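Local coordinates for phosphate transporter (Thermotoga maritima MSB8, PDB 6L85), which imports phosphate into the cell across the membrane in a sodium-dependent manner, as a bacterial relative of the human SLC20 carriers, at the interface of chains A and B. Residues are numbered along the deposited sequence; one frame, centred on the assembly and turned at random. Chains: chain A/B, Phosphate transporter.

Contact 1: the interface of chains A and B. Residues chain A 50-51, 54, 290; chain B 205, 208-209, 212.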
# COMPACT_ATOMS: atom_id res chain seq x y z
N PHE A 50 -9.19 -0.64 -7.41
CA PHE A 50 -9.84 -0.12 -6.21
C PHE A 50 -8.88 0.79 -5.45
O PHE A 50 -9.28 1.87 -4.98
CB PHE A 50 -10.32 -1.29 -5.34
CG PHE A 50 -10.85 -0.88 -3.98
CD1 PHE A 50 -12.16 -0.45 -3.82
CD2 PHE A 50 -10.02 -0.91 -2.87
CE1 PHE A 50 -12.63 -0.04 -2.58
CE2 PHE A 50 -10.51 -0.52 -1.61
CZ PHE A 50 -11.81 -0.09 -1.48
N LEU A 51 -7.61 0.40 -5.37
CA LEU A 51 -6.62 1.19 -4.64
C LEU A 51 -6.37 2.55 -5.30
O LEU A 51 -6.28 3.57 -4.60
CB LEU A 51 -5.31 0.40 -4.54
CG LEU A 51 -4.22 0.97 -3.64
CD1 LEU A 51 -4.63 0.85 -2.17
CD2 LEU A 51 -2.89 0.27 -3.91
N VAL A 54 -9.38 4.82 -4.61
CA VAL A 54 -9.46 5.36 -3.24
C VAL A 54 -8.34 6.36 -2.98
O VAL A 54 -8.57 7.42 -2.38
CB VAL A 54 -9.42 4.20 -2.21
CG1 VAL A 54 -9.12 4.75 -0.83
CG2 VAL A 54 -10.73 3.46 -2.19
N LEU A 290 -15.96 4.60 -3.15
CA LEU A 290 -15.98 3.18 -2.82
C LEU A 290 -16.93 2.41 -3.72
O LEU A 290 -16.59 1.33 -4.19
CB LEU A 290 -16.37 2.96 -1.36
CG LEU A 290 -15.38 3.62 -0.41
CD1 LEU A 290 -15.88 3.61 1.02
CD2 LEU A 290 -14.03 2.94 -0.56
N LEU B 205 -14.03 2.92 5.19
CA LEU B 205 -12.89 2.55 4.36
C LEU B 205 -12.34 1.18 4.77
O LEU B 205 -11.96 0.37 3.91
CB LEU B 205 -11.81 3.64 4.45
CG LEU B 205 -12.13 4.83 3.54
CD1 LEU B 205 -11.37 6.09 3.93
CD2 LEU B 205 -11.80 4.45 2.10
N ALA B 208 -14.66 -1.40 3.21
CA ALA B 208 -14.56 -1.59 1.76
C ALA B 208 -13.28 -2.35 1.40
O ALA B 208 -13.29 -3.26 0.55
CB ALA B 208 -14.63 -0.24 1.04
N PHE B 209 -12.15 -1.99 2.04
CA PHE B 209 -10.92 -2.73 1.81
C PHE B 209 -11.07 -4.20 2.19
O PHE B 209 -10.54 -5.09 1.52
CB PHE B 209 -9.78 -2.09 2.60
CG PHE B 209 -9.06 -1.00 1.86
CD1 PHE B 209 -9.58 0.28 1.79
CD2 PHE B 209 -7.87 -1.26 1.22
CE1 PHE B 209 -8.92 1.28 1.10
CE2 PHE B 209 -7.20 -0.26 0.53
CZ PHE B 209 -7.73 1.01 0.47
N VAL B 212 -13.09 -6.11 -0.66
CA VAL B 212 -12.26 -6.43 -1.82
C VAL B 212 -11.26 -7.53 -1.49
O VAL B 212 -11.05 -8.48 -2.27
CB VAL B 212 -11.53 -5.17 -2.34
CG1 VAL B 212 -10.68 -5.53 -3.55
CG2 VAL B 212 -12.54 -4.08 -2.66

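Contact 2: the interface of chains A and B. Residues chain A 209, 212-213; chain B 46-47.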
# COMPACT_ATOMS: atom_id res chain seq x y z
N PHE A 209 10.45 6.19 -0.32
CA PHE A 209 9.83 5.01 -0.92
C PHE A 209 10.60 4.54 -2.16
O PHE A 209 10.76 3.33 -2.39
CB PHE A 209 8.38 5.32 -1.29
CG PHE A 209 7.40 5.04 -0.20
CD1 PHE A 209 7.14 5.99 0.78
CD2 PHE A 209 6.74 3.82 -0.13
CE1 PHE A 209 6.23 5.74 1.79
CE2 PHE A 209 5.83 3.56 0.86
CZ PHE A 209 5.58 4.52 1.83
N VAL A 212 13.81 2.59 -1.00
CA VAL A 212 13.52 1.22 -0.56
C VAL A 212 13.17 0.34 -1.76
O VAL A 212 13.64 -0.80 -1.89
CB VAL A 212 12.38 1.22 0.47
CG1 VAL A 212 12.09 -0.22 0.91
CG2 VAL A 212 12.73 2.11 1.67
N THR A 213 12.32 0.86 -2.65
CA THR A 213 11.91 0.10 -3.82
C THR A 213 13.11 -0.28 -4.68
O THR A 213 13.28 -1.44 -5.05
CB THR A 213 10.87 0.90 -4.61
OG1 THR A 213 9.76 1.16 -3.75
CG2 THR A 213 10.39 0.12 -5.85
N MET B 46 11.73 -5.93 4.36
CA MET B 46 12.27 -4.61 4.07
C MET B 46 11.16 -3.66 3.66
O MET B 46 11.11 -2.51 4.12
CB MET B 46 13.31 -4.69 2.95
CG MET B 46 14.66 -5.12 3.43
SD MET B 46 15.84 -5.03 2.07
CE MET B 46 16.46 -3.36 2.28
N PHE B 47 10.28 -4.12 2.78
CA PHE B 47 9.21 -3.21 2.35
C PHE B 47 8.16 -3.01 3.45
O PHE B 47 7.72 -1.88 3.69
CB PHE B 47 8.56 -3.70 1.05
CG PHE B 47 8.08 -2.58 0.19
CD1 PHE B 47 6.84 -1.99 0.44
CD2 PHE B 47 8.88 -2.08 -0.82
CE1 PHE B 47 6.40 -0.92 -0.35
CE2 PHE B 47 8.45 -1.03 -1.60
CZ PHE B 47 7.20 -0.44 -1.36

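Contact 3: the interface of chains A and B. Residues chain A 205, 208-209, 212; chain B 47, 50-51, 54, 294.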
# COMPACT_ATOMS: atom_id res chain seq x y z
N LEU A 205 9.01 11.91 1.15
CA LEU A 205 8.38 10.60 1.23
C LEU A 205 8.52 9.84 -0.10
O LEU A 205 8.79 8.63 -0.11
CB LEU A 205 6.92 10.77 1.63
CG LEU A 205 6.70 11.04 3.14
CD1 LEU A 205 5.32 11.58 3.43
CD2 LEU A 205 6.93 9.78 3.93
N ALA A 208 12.16 8.54 -0.27
CA ALA A 208 12.34 7.41 0.66
C ALA A 208 11.72 6.12 0.12
O ALA A 208 12.34 5.04 0.16
CB ALA A 208 11.72 7.76 2.02
N PHE A 209 10.45 6.19 -0.32
CA PHE A 209 9.83 5.01 -0.92
C PHE A 209 10.60 4.54 -2.16
O PHE A 209 10.76 3.33 -2.39
CB PHE A 209 8.38 5.32 -1.29
CG PHE A 209 7.40 5.04 -0.20
CD1 PHE A 209 7.14 5.99 0.78
CD2 PHE A 209 6.74 3.82 -0.13
CE1 PHE A 209 6.23 5.74 1.79
CE2 PHE A 209 5.83 3.56 0.86
CZ PHE A 209 5.58 4.52 1.83
N VAL A 212 13.81 2.59 -1.00
CA VAL A 212 13.52 1.22 -0.56
C VAL A 212 13.17 0.34 -1.76
O VAL A 212 13.64 -0.80 -1.89
CB VAL A 212 12.38 1.22 0.47
CG1 VAL A 212 12.09 -0.22 0.91
CG2 VAL A 212 12.73 2.11 1.67
N PHE B 47 10.28 -4.12 2.78
CA PHE B 47 9.21 -3.21 2.35
C PHE B 47 8.16 -3.01 3.45
O PHE B 47 7.72 -1.88 3.69
CB PHE B 47 8.56 -3.70 1.05
CG PHE B 47 8.08 -2.58 0.19
CD1 PHE B 47 6.84 -1.99 0.44
CD2 PHE B 47 8.88 -2.08 -0.82
CE1 PHE B 47 6.40 -0.92 -0.35
CE2 PHE B 47 8.45 -1.03 -1.60
CZ PHE B 47 7.20 -0.44 -1.36
N PHE B 50 9.25 -0.84 6.61
CA PHE B 50 9.31 0.58 6.26
C PHE B 50 7.90 1.14 6.12
O PHE B 50 7.62 2.24 6.59
CB PHE B 50 10.13 0.77 4.98
CG PHE B 50 10.05 2.16 4.39
CD1 PHE B 50 10.86 3.18 4.87
CD2 PHE B 50 9.15 2.44 3.37
CE1 PHE B 50 10.77 4.47 4.33
CE2 PHE B 50 9.07 3.74 2.81
CZ PHE B 50 9.87 4.74 3.28
N LEU B 51 6.98 0.35 5.55
CA LEU B 51 5.61 0.82 5.37
C LEU B 51 4.90 1.04 6.70
O LEU B 51 4.19 2.04 6.88
CB LEU B 51 4.85 -0.18 4.51
CG LEU B 51 3.55 0.30 3.87
CD1 LEU B 51 3.87 1.37 2.83
CD2 LEU B 51 2.84 -0.88 3.24
N VAL B 54 6.31 4.19 8.44
CA VAL B 54 5.88 5.46 7.87
C VAL B 54 4.37 5.67 8.04
O VAL B 54 3.90 6.79 8.23
CB VAL B 54 6.29 5.52 6.38
CG1 VAL B 54 5.40 6.50 5.61
CG2 VAL B 54 7.77 5.92 6.25
N ILE B 294 14.26 3.25 7.07
CA ILE B 294 15.35 2.81 6.21
C ILE B 294 16.34 1.97 7.00
O ILE B 294 16.83 0.94 6.51
CB ILE B 294 16.08 4.00 5.54
CG1 ILE B 294 15.13 4.90 4.74
CG2 ILE B 294 17.15 3.49 4.62
CD1 ILE B 294 14.19 4.16 3.95

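Contact 1: the interface of chains A and B
A:Phe50 drives the edge of its ring into the face of B:Phe209. Its CE2 stands above the centre of that face, 3.6 Å from B:Phe209 CD1, and the two planes meet at 77°. The A:Phe50 ring is itself clamped. B:Val212 CG2 sits over the middle of one face, 3.8 Å from A:Phe50 CD1, as a CH-pi contact, while A:Val54 CG2 of the same chain supports the other face toward its rim. With CG anti to the backbone N (chi1 173°), A:Phe50 projects between these two methyls.

The remaining contacts come from aliphatic side chains. A:Leu51 CD1 meets the B:Phe209 ring at its edge, 3.9 Å from CE2, and A:Val54 CG1 approaches B:Phe209 CE1. A:Leu290 CD2 rests on the methyl of B:Ala208, 3.6 Å from CB, and reaches B:Leu205 CD2 at 3.8 Å, the two leucines crossing nearly at right angles. Were B:Phe209 replaced by an alanine, the edge of A:Phe50 would probably lose its aromatic face, and a gap would open beside A:Leu51 and A:Val54.

In the fold, helix 199-224 of chain B lies against helices 38-56 and 286-302 of chain A, part of a two-fold interface of the deposited assembly, which may be the physiological dimer.

Contact 2: the interface of chains A and B
B:Phe47 presents the edge of its ring to A:Thr213, whose side-chain hydroxyl OG1 lies in the ring plane, 3.3 Å from CE2 and 3.8 Å from CZ. An oxygen placed at a ring edge in this way is probably mildly favourable. A:Val212 comes from above the plane and beyond the rim: its CG1 is 4.1 Å from B:Phe47 CD2, too far out to cap the face. The A:Phe209 ring is inclined steeply to that of B:Phe47 and approaches more loosely, with A:Phe209 CD2 4.5 Å from B:Phe47 CZ.

Beside the ring, the same A:Val212 methyl touches the backbone of the other chain, CG1 lying 4.1 Å from the carbonyl O of B:Met46. This valine branch points there because CG1 is anti to its backbone N (chi1 180°). Helix 199-224 of chain A thus lays one turn, from A:Phe209 to A:Thr213, against B:Met46 and B:Phe47 of helix 38-56, and B:Phe47 supplies most of the chain B surface buried in this patch.

The hydroxyl that meets the ring is held from within chain A: A:Thr213 OG1 donates a 2.8 Å hydrogen bond to the backbone O of A:Phe209 one turn earlier, with the donor 35° out of the carbonyl plane.

Contact 3: the interface of chains A and B
A:Phe209 receives the edge of B:Phe50 on one face: B:Phe50 CE2 stands over the ring centre, 3.6 Å from both A:Phe209 CD1 and CE1, with the planes 77° apart. At the rim of the same A:Phe209 ring, in its plane, B:Leu51 CD1 approaches to 3.5 Å from CE2. B:Val54 CG1 reaches A:Phe209 CE1, on the other side of CZ, 4.0 Å away.

A:Val212 adds a second grip on B:Phe50. Its CG2 lies over the ring centre, 3.8 Å from B:Phe50 CG, in a CH-pi contact. The same methyl packs snugly against B:Ile294 CD1 at 3.4 Å, so one valine branch caps the ring and meets the isoleucine end beside it. The methyl of A:Ala208 closes on the far tip of B:Phe50, CB to CZ 3.8 Å. A:Leu205 CD2 and B:Val54 CG1 pass each other in opposite directions at the end of the patch.

Behind this layer, B:Val54 CG2 backs the B:Phe50 face turned away from A:Val212 and probably limits its tilt. In chain A, the backbone O of A:Leu205 lies at the edge of the A:Phe209 ring, in its plane. With CG anti to the backbone N (chi1 170°), the B:Phe50 ring is carried toward A:Phe209 and beneath A:Val212 CG2.

Helix 199-224 of chain A here packs against helices 38-56 and 286-302 of chain B, as part of the two-fold interface of the assembly.

Contacts 2 and 3 adjoin, the centres of their C-alpha atoms being about 5 Å apart, and they share A:Phe209, A:Val212 and B:Phe47; together they form one continuous strip. Contact 1 lies about 22 Å from contact 3 and about 23 Å from contact 2, and is largely the two-fold twin of contact 3 with the chains exchanged. In each half, helix 199-224 of one subunit packs on helices 38-56 and 286-302 of the other, so each chain both gives and receives the phenylalanine edge. This reciprocal exchange would suit a stable dimer, though the deposited assembly alone does not prove that the transporter works as one.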